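PDB 3I09: periplasmic branched-chain amino acid-binding protein from Burkholderia mallei, which probably captures branched-chain amino acids or related small carboxylates in the periplasm for an ABC transporter, and holds acetoacetic acid in this crystal. Local coordinates for residues F232-H237 against W348-K352; L241-Q245 against V338-S344. One frame throughout, in Å; residues are numbered along the deposited sequence. Where two conformers were deposited one is given.

Contacts 1 and 2 pair two consecutive helices, 233-239 and 241-244, with a part of the chain distant in sequence: the hairpin loop after strand 329-338 and the start of strand 351-357. Their centres lie about 9 Å apart. Two probable hydrogen bonds of the hairpin join them, Tyr-350 O to Lys-339 N and Asp-349 O to Ser-344 OG, both 2.7 Å. On the helical side, Val-236 CG1 packs 3.6 Å from Thr-244 OG1. Contact 1 reaches closer to the ligand: at its edge the side chain of Phe-232 comes within about 4 Å (nearest atoms) of the bound acetoacetic acid. Contact 2 belongs to the partly buried periphery, its centre about 23 Å from the centre of the chain.

Contact 1 of 2, residues F232-H237 against W348-K352. With EDO (1,2-ethanediol), chain G.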
# COMPACT_ATOMS: atom_id res chain seq x y z
N PHE A 232 -1.69 6.92 -5.71
CA PHE A 232 -1.68 5.82 -6.64
C PHE A 232 -2.08 6.35 -8.03
O PHE A 232 -2.56 7.47 -8.17
CB PHE A 232 -2.68 4.74 -6.17
CG PHE A 232 -2.29 4.09 -4.89
CD1 PHE A 232 -1.35 3.08 -4.87
CD2 PHE A 232 -2.80 4.57 -3.68
CE1 PHE A 232 -0.97 2.48 -3.66
CE2 PHE A 232 -2.41 3.96 -2.47
CZ PHE A 232 -1.50 2.95 -2.47
N ILE A 233 -1.94 5.51 -9.04
CA ILE A 233 -2.20 5.95 -10.41
C ILE A 233 -3.65 6.42 -10.58
O ILE A 233 -3.89 7.37 -11.31
CB ILE A 233 -1.81 4.85 -11.44
CG1 ILE A 233 -1.62 5.47 -12.82
CG2 ILE A 233 -2.85 3.68 -11.50
CD1 ILE A 233 -1.25 4.46 -13.89
N ASN A 234 -4.59 5.84 -9.84
CA ASN A 234 -6.00 6.21 -9.97
C ASN A 234 -6.28 7.60 -9.41
O ASN A 234 -7.21 8.31 -9.85
CB ASN A 234 -6.90 5.20 -9.23
CG ASN A 234 -6.55 3.78 -9.57
OD1 ASN A 234 -5.53 3.24 -9.06
ND2 ASN A 234 -7.33 3.17 -10.48
N ASP A 235 -5.47 7.99 -8.42
CA ASP A 235 -5.59 9.31 -7.83
C ASP A 235 -5.13 10.37 -8.85
O ASP A 235 -5.77 11.41 -9.03
CB ASP A 235 -4.75 9.38 -6.54
CG ASP A 235 -5.13 8.30 -5.50
OD1 ASP A 235 -6.33 8.03 -5.29
OD2 ASP A 235 -4.19 7.75 -4.83
N VAL A 236 -4.03 10.11 -9.55
CA VAL A 236 -3.62 11.00 -10.64
C VAL A 236 -4.69 11.07 -11.75
O VAL A 236 -4.99 12.14 -12.28
CB VAL A 236 -2.25 10.60 -11.22
CG1 VAL A 236 -1.83 11.57 -12.34
CG2 VAL A 236 -1.14 10.59 -10.10
N HIS A 237 -5.27 9.93 -12.10
CA HIS A 237 -6.26 9.87 -13.15
C HIS A 237 -7.48 10.73 -12.75
O HIS A 237 -8.02 11.45 -13.59
CB HIS A 237 -6.71 8.43 -13.33
CG HIS A 237 -7.65 8.22 -14.48
ND1 HIS A 237 -9.01 8.26 -14.34
CD2 HIS A 237 -7.41 7.98 -15.79
CE1 HIS A 237 -9.58 8.05 -15.52
NE2 HIS A 237 -8.62 7.85 -16.41
N TRP A 348 -2.80 7.20 -19.45
CA TRP A 348 -2.17 6.69 -18.23
C TRP A 348 -0.67 6.85 -18.14
O TRP A 348 -0.07 6.36 -17.18
CB TRP A 348 -2.59 5.24 -17.90
CG TRP A 348 -4.08 5.00 -17.80
CD1 TRP A 348 -4.92 4.70 -18.84
CD2 TRP A 348 -4.86 4.90 -16.61
NE1 TRP A 348 -6.20 4.48 -18.37
CE2 TRP A 348 -6.20 4.61 -17.01
CE3 TRP A 348 -4.60 5.10 -15.26
CZ2 TRP A 348 -7.23 4.46 -16.10
CZ3 TRP A 348 -5.63 4.95 -14.35
CH2 TRP A 348 -6.95 4.64 -14.78
N ASP A 349 -0.06 7.56 -19.08
CA ASP A 349 1.38 7.83 -19.03
C ASP A 349 1.62 9.02 -18.09
O ASP A 349 1.59 10.15 -18.53
CB ASP A 349 1.92 8.08 -20.45
CG ASP A 349 3.38 8.51 -20.48
OD1 ASP A 349 4.09 8.28 -19.51
OD2 ASP A 349 3.82 9.05 -21.53
N TYR A 350 1.83 8.75 -16.80
CA TYR A 350 1.83 9.81 -15.81
C TYR A 350 3.17 10.08 -15.12
O TYR A 350 3.31 11.16 -14.52
CB TYR A 350 0.79 9.52 -14.71
CG TYR A 350 -0.66 9.38 -15.15
CD1 TYR A 350 -1.13 9.98 -16.32
CD2 TYR A 350 -1.60 8.75 -14.33
CE1 TYR A 350 -2.47 9.90 -16.68
CE2 TYR A 350 -2.94 8.65 -14.71
CZ TYR A 350 -3.36 9.19 -15.87
OH TYR A 350 -4.67 9.09 -16.25
N TYR A 351 4.11 9.13 -15.15
CA TYR A 351 5.29 9.16 -14.29
C TYR A 351 6.61 9.34 -14.99
O TYR A 351 6.82 8.76 -16.05
CB TYR A 351 5.42 7.81 -13.61
CG TYR A 351 4.24 7.33 -12.82
CD1 TYR A 351 3.97 7.85 -11.56
CD2 TYR A 351 3.45 6.30 -13.29
CE1 TYR A 351 2.94 7.37 -10.81
CE2 TYR A 351 2.39 5.82 -12.54
CZ TYR A 351 2.13 6.37 -11.31
OH TYR A 351 1.08 5.90 -10.56
N LYS A 352 7.52 10.08 -14.36
CA LYS A 352 8.93 10.12 -14.71
C LYS A 352 9.63 9.50 -13.51
O LYS A 352 9.35 9.90 -12.37
CB LYS A 352 9.38 11.56 -14.86
CG LYS A 352 8.81 12.26 -16.09
CD LYS A 352 9.26 13.72 -16.24
CE LYS A 352 8.54 14.68 -15.29
NZ LYS A 352 8.75 16.10 -15.72
C1 EDO G . -8.93 7.65 -6.73
O1 EDO G . -8.39 6.79 -5.74
C2 EDO G . -10.41 7.84 -6.44
O2 EDO G . -10.72 9.17 -5.98
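Ile-233, in the first turn of helix 233-239, projects into a hollow walled by Trp-348, Tyr-350 and Tyr-351 in this type I periplasmic binding protein. The three aromatic residues stand where the hairpin loop runs into strand 351-357, so an aromatic cluster covers one flank of the helix. With CG1 anti to the backbone N (chi1 -160°) and the chain extended beyond it, the isoleucine drives its CD1 to 3.7 Å from Trp-348 CE3, while its CG1 lies 3.6 Å from Tyr-350 CD2. Its long axis crosses those of the three aromatic side chains at about right angles. The remaining wall is less certain, because Tyr-351 was modelled in two conformers; in the one given, its hydroxyl crowds Ile-233 CB.

One turn along, Val-236 supplies a second bump. Its CG1 sits over the Tyr-350 ring, 3.9 Å from the centroid and 28° off the normal, a CH-pi contact in which the two side chains run past each other in opposite directions. His-237 closes the outer end by stacking on Trp-348: the imidazole and the six-membered ring form an offset pair with centroids 4.2 Å apart and planes at 13°. No hydrogen bond crosses between the segments, so shape and ring contacts carry the 425 Å² of buried surface.

The helix start is fixed separately: the Asp-235 carboxylate takes the N-H of the N-cap residue, Phe-232 N to Asp-235 OD2 being 2.8 Å and nearly straight. Trp-255 also touches Ile-233, and its NE1 is hydrogen-bonded to Trp-348 O. Beside exposed His-237, the hydroxyl of the buried Tyr-350 lies near the plane of the imidazole at its edge, OH 3.0 Å from His-237 CD2.

Contact 2 of 2, residues L241-Q245 against V338-S344; sequences LETTQ and VKKPSES
Two groups grip NZ of Lys-339, a residue whose backbone carbonyl faces Leu-241 and Gln-245: Glu-343 O, 3.1 Å from NZ, and the carboxylate of Asp-349, with which it forms a salt bridge. The ammonium group approaches Glu-343 O from above the carbonyl plane, 37° out of it. Glu-343 in turn accepts Lys-340 N through OE1 at 3.0 Å, and the same carboxylate oxygen has Lys-352 as a salt-bridge partner. These bonds brace the short 3-10 turn 341-343, whose Pro-341 packs against the short helix 241-244.

Leu-241 spans the ends of the loop with its two methyls. CD2 presses on Val-338 CG1 and CD1 on Ser-344 CB, each at 3.4 Å, tighter than usual for carbon pairs, while Leu-241 CB reaches Pro-341 CG at 4.0 Å. Between them lies Lys-339 O, buried without a hydrogen-bond partner in the model; the CA of Gln-245 offers it a CA-H...O contact at 3.5 Å.

Gln-245 folds back over the helix end. A chi1 of 56° sets CG between the backbone N and the carbonyl carbon, and the extended chain beyond carries the amide over Lys-340 and Pro-341. There NE2 donates to Glu-242 O at 2.9 Å, almost straight and in the amide's own plane, which fixes the rotation of the group.

Val-338 CB lies 3.3 Å from Thr-244 O, and its CG1 faces Thr-244 OG1, which bonds to Gly-240 O. Helix 241-244 is thus wedged between helix 233-239 and the hairpin loop, and backbone hydrogen bonds of Val-338 with Gly-246 and Leu-247 hold the chain leaving the helix beside strand 329-338, just before strand 248-251.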
# COMPACT_ATOMS: atom_id res chain seq x y z
N LEU A 241 -3.44 15.53 -14.92
CA LEU A 241 -2.05 16.01 -14.94
C LEU A 241 -1.91 17.50 -14.77
O LEU A 241 -0.95 17.97 -14.18
CB LEU A 241 -1.34 15.57 -16.23
CG LEU A 241 -1.11 14.08 -16.35
CD1 LEU A 241 -0.42 13.79 -17.71
CD2 LEU A 241 -0.30 13.52 -15.16
N GLU A 242 -2.87 18.28 -15.26
CA GLU A 242 -2.72 19.72 -15.14
C GLU A 242 -2.59 20.10 -13.63
O GLU A 242 -1.77 20.92 -13.27
CB GLU A 242 -3.90 20.45 -15.78
CG GLU A 242 -3.83 21.96 -15.61
CD GLU A 242 -2.69 22.57 -16.38
OE1 GLU A 242 -2.29 21.99 -17.42
OE2 GLU A 242 -2.19 23.64 -15.94
N THR A 243 -3.36 19.44 -12.78
CA THR A 243 -3.36 19.70 -11.33
C THR A 243 -2.19 19.01 -10.62
O THR A 243 -1.64 19.58 -9.67
CB THR A 243 -4.67 19.24 -10.71
OG1 THR A 243 -5.73 20.08 -11.19
CG2 THR A 243 -4.62 19.27 -9.13
N THR A 244 -1.81 17.82 -11.07
CA THR A 244 -0.80 17.00 -10.33
C THR A 244 0.64 17.11 -10.80
O THR A 244 1.57 16.61 -10.15
CB THR A 244 -1.19 15.51 -10.29
OG1 THR A 244 -1.51 15.06 -11.61
CG2 THR A 244 -2.40 15.32 -9.38
N GLN A 245 0.85 17.74 -11.95
CA GLN A 245 2.19 17.84 -12.53
C GLN A 245 3.19 18.37 -11.49
O GLN A 245 2.91 19.33 -10.76
CB GLN A 245 2.22 18.77 -13.75
CG GLN A 245 1.71 20.18 -13.50
CD GLN A 245 1.64 20.97 -14.79
OE1 GLN A 245 2.66 21.10 -15.47
NE2 GLN A 245 0.44 21.48 -15.14
N VAL A 338 5.27 13.41 -11.22
CA VAL A 338 4.11 13.40 -12.11
C VAL A 338 4.39 14.31 -13.29
O VAL A 338 4.89 15.44 -13.12
CB VAL A 338 2.83 13.84 -11.39
CG1 VAL A 338 1.67 13.85 -12.39
CG2 VAL A 338 2.57 12.91 -10.15
N LYS A 339 4.16 13.78 -14.47
CA LYS A 339 4.35 14.49 -15.73
C LYS A 339 3.50 15.74 -15.96
O LYS A 339 2.38 15.86 -15.47
CB LYS A 339 4.13 13.55 -16.93
CG LYS A 339 5.27 12.55 -17.13
CD LYS A 339 5.02 11.64 -18.37
CE LYS A 339 6.28 10.88 -18.75
NZ LYS A 339 6.08 10.23 -20.07
N LYS A 340 4.06 16.67 -16.74
CA LYS A 340 3.30 17.72 -17.35
C LYS A 340 2.37 17.06 -18.38
O LYS A 340 2.72 16.05 -18.97
CB LYS A 340 4.19 18.73 -18.11
CG LYS A 340 5.23 19.46 -17.30
CD LYS A 340 6.01 20.36 -18.24
CE LYS A 340 7.31 20.85 -17.61
NZ LYS A 340 6.99 21.66 -16.42
N PRO A 341 1.21 17.66 -18.64
CA PRO A 341 0.36 17.18 -19.74
C PRO A 341 1.12 16.99 -21.05
O PRO A 341 0.96 15.96 -21.70
CB PRO A 341 -0.70 18.28 -19.86
CG PRO A 341 -0.84 18.83 -18.46
CD PRO A 341 0.59 18.79 -17.91
N SER A 342 1.99 17.92 -21.41
CA SER A 342 2.72 17.85 -22.69
C SER A 342 3.73 16.71 -22.74
O SER A 342 4.26 16.42 -23.81
CB SER A 342 3.46 19.15 -22.95
OG SER A 342 4.44 19.35 -21.96
N GLU A 343 4.05 16.12 -21.59
CA GLU A 343 5.00 15.00 -21.52
C GLU A 343 4.31 13.64 -21.60
O GLU A 343 4.99 12.63 -21.71
CB GLU A 343 5.83 15.06 -20.23
CG GLU A 343 6.65 16.34 -20.10
CD GLU A 343 7.33 16.50 -18.77
OE1 GLU A 343 6.83 16.08 -17.70
OE2 GLU A 343 8.39 17.15 -18.78
N SER A 344 2.98 13.62 -21.51
CA SER A 344 2.20 12.39 -21.43
C SER A 344 1.87 11.97 -22.85
O SER A 344 1.24 12.71 -23.58
CB SER A 344 0.94 12.59 -20.61
OG SER A 344 0.20 11.39 -20.49